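Local coordinates for FAD:protein FMN transferase (Pseudomonas stutzeri ATCC 14405 = CCUG 16156, PDB 5MGY) that probably transfers the FMN part of FAD onto a threonine of target proteins, releasing AMP, in a reaction that depends on magnesium, at residues Gln177-Glu182 against Glu186-Gly191. Residues are numbered along the deposited sequence; the frame is centred on the assembly and turned at random.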
loop_
_atom_site.group_PDB
_atom_site.type_symbol
_atom_site.label_atom_id
_atom_site.label_comp_id
_atom_site.label_asym_id
_atom_site.label_seq_id
_atom_site.Cartn_x
_atom_site.Cartn_y
_atom_site.Cartn_z
ATOM N N GLN A 177 7.993 17.528 14.633
ATOM C CA GLN A 177 6.813 17.106 15.361
ATOM C C GLN A 177 5.567 17.089 14.516
ATOM O O GLN A 177 4.706 16.265 14.742
ATOM C CB GLN A 177 6.591 17.997 16.585
ATOM C CG GLN A 177 7.383 17.530 17.789
ATOM C CD GLN A 177 7.241 18.505 18.955
ATOM O OE1 GLN A 177 6.663 18.200 20.018
ATOM N NE2 GLN A 177 7.770 19.699 18.759
ATOM N N SER A 178 5.475 18.004 13.565
ATOM C CA SER A 178 4.291 18.138 12.794
ATOM C C SER A 178 4.666 18.023 11.328
ATOM O O SER A 178 5.601 18.678 10.883
ATOM C CB SER A 178 3.646 19.443 13.138
ATOM O OG SER A 178 2.628 19.650 12.226
ATOM N N TYR A 179 3.929 17.194 10.585
ATOM C CA TYR A 179 4.309 16.788 9.204
ATOM C C TYR A 179 3.135 16.110 8.446
ATOM O O TYR A 179 2.193 15.605 9.074
ATOM C CB TYR A 179 5.511 15.826 9.251
ATOM C CG TYR A 179 5.219 14.651 10.085
ATOM C CD1 TYR A 179 4.468 13.624 9.579
ATOM C CD2 TYR A 179 5.645 14.572 11.415
ATOM C CE1 TYR A 179 4.111 12.525 10.361
ATOM C CE2 TYR A 179 5.312 13.464 12.218
ATOM C CZ TYR A 179 4.526 12.429 11.679
ATOM O OH TYR A 179 4.122 11.292 12.408
ATOM N N LEU A 180 3.200 16.103 7.121
ATOM C CA LEU A 180 2.292 15.329 6.270
ATOM C C LEU A 180 3.185 14.757 5.218
ATOM O O LEU A 180 3.736 15.529 4.459
ATOM C CB LEU A 180 1.238 16.227 5.577
ATOM C CG LEU A 180 0.503 15.687 4.308
ATOM C CD1 LEU A 180 -0.311 14.479 4.659
ATOM C CD2 LEU A 180 -0.457 16.689 3.711
ATOM N N VAL A 181 3.313 13.438 5.162
ATOM C CA VAL A 181 4.229 12.780 4.227
ATOM C C VAL A 181 3.405 11.986 3.232
ATOM O O VAL A 181 2.689 11.131 3.661
ATOM C CB VAL A 181 5.089 11.792 4.996
ATOM C CG1 VAL A 181 6.053 11.098 4.132
ATOM C CG2 VAL A 181 5.981 12.492 5.922
ATOM N N GLU A 182 3.511 12.214 1.926
ATOM C CA GLU A 182 2.755 11.417 0.967
ATOM C C GLU A 182 3.673 10.752 -0.064
ATOM O O GLU A 182 4.416 11.448 -0.732
ATOM C CB GLU A 182 1.681 12.285 0.312
ATOM C CG GLU A 182 1.022 11.714 -0.973
ATOM C CD GLU A 182 1.671 12.215 -2.297
ATOM O OE1 GLU A 182 1.884 11.471 -3.260
ATOM O OE2 GLU A 182 2.023 13.384 -2.446
ATOM N N GLU A 186 -0.195 6.859 -0.751
ATOM C CA GLU A 186 -0.188 6.556 0.688
ATOM C C GLU A 186 0.335 7.769 1.448
ATOM O O GLU A 186 1.241 8.442 0.998
ATOM C CB GLU A 186 0.711 5.332 1.021
ATOM C CG GLU A 186 0.052 3.994 0.780
ATOM C CD GLU A 186 -0.352 3.769 -0.652
ATOM O OE1 GLU A 186 0.368 4.286 -1.535
ATOM O OE2 GLU A 186 -1.380 3.076 -0.907
ATOM N N LEU A 187 -0.238 8.031 2.612
ATOM C CA LEU A 187 0.202 9.117 3.427
ATOM C C LEU A 187 -0.155 9.006 4.867
ATOM O O LEU A 187 -1.013 8.235 5.267
ATOM C CB LEU A 187 -0.302 10.431 2.877
ATOM C CG LEU A 187 -1.775 10.813 2.812
ATOM C CD1 LEU A 187 -2.356 11.193 4.179
ATOM C CD2 LEU A 187 -1.931 12.001 1.843
ATOM N N LYS A 188 0.534 9.829 5.648
ATOM C CA LYS A 188 0.270 9.968 7.059
ATOM C C LYS A 188 0.625 11.391 7.540
ATOM O O LYS A 188 1.534 12.040 7.041
ATOM C CB LYS A 188 1.018 8.888 7.808
ATOM C CG LYS A 188 0.854 8.945 9.298
ATOM C CD LYS A 188 1.463 7.744 10.015
ATOM C CE LYS A 188 1.343 7.984 11.523
ATOM N NZ LYS A 188 2.012 7.080 12.464
ATOM N N ALA A 189 -0.116 11.876 8.511
ATOM C CA ALA A 189 0.189 13.148 9.070
ATOM C C ALA A 189 0.026 13.130 10.560
ATOM O O ALA A 189 -0.727 12.316 11.103
ATOM C CB ALA A 189 -0.718 14.214 8.455
ATOM N N GLU A 190 0.711 14.082 11.197
ATOM C CA GLU A 190 0.672 14.247 12.659
ATOM C C GLU A 190 0.942 15.673 13.069
ATOM O O GLU A 190 1.444 16.456 12.291
ATOM C CB GLU A 190 1.698 13.352 13.288
ATOM C CG GLU A 190 1.573 13.206 14.773
ATOM C CD GLU A 190 2.081 11.886 15.253
ATOM O OE1 GLU A 190 1.984 11.690 16.469
ATOM O OE2 GLU A 190 2.591 11.051 14.442
ATOM N N GLY A 191 0.548 16.010 14.285
ATOM C CA GLY A 191 0.652 17.355 14.777
ATOM C C GLY A 191 -0.351 18.302 14.161
ATOM O O GLY A 191 -1.348 17.886 13.557
#
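E186 opens the second strand by offering its carbonyl O to the CA of E182, while its carboxylate heads off to S225 and lies close to D271, a ligand of the bound magnesium ion. At L187 the CB packs against the CB of E182 at 3.7 Å, and its CD1 meets CD1 of L180 at 3.9 Å. K188 and V181 form a hydrogen-bonded pair: V181 N reaches K188 O at 2.9 Å and K188 N returns to V181 O at 3.2 Å. A189 faces the same way as L187, its CB 3.8 Å from L180 CD1, and W199 touches both A189 and L180. E190 pairs with Y179 through both backbone groups, and its N lies over one face of the tyrosine ring. With Y179 CG set between the backbone N and the carbonyl carbon (chi1 57°), the ring leans across to E190, its CZ 3.4 Å from E190 CB. From there the hydroxyl OH makes a weak hydrogen bond to E190 OE2, an oxygen that also forms a salt bridge with K172 of helix 159-173. A phenylalanine in place of Y179 would probably leave that carboxylate leaning on K172 without its hydroxyl partner. G191, at positive phi, ends the pairing beside S178. The whole is an antiparallel beta hairpin, central in the ApbE-family sheet between strands 21-28 and 222-227, with its turn end near the magnesium site.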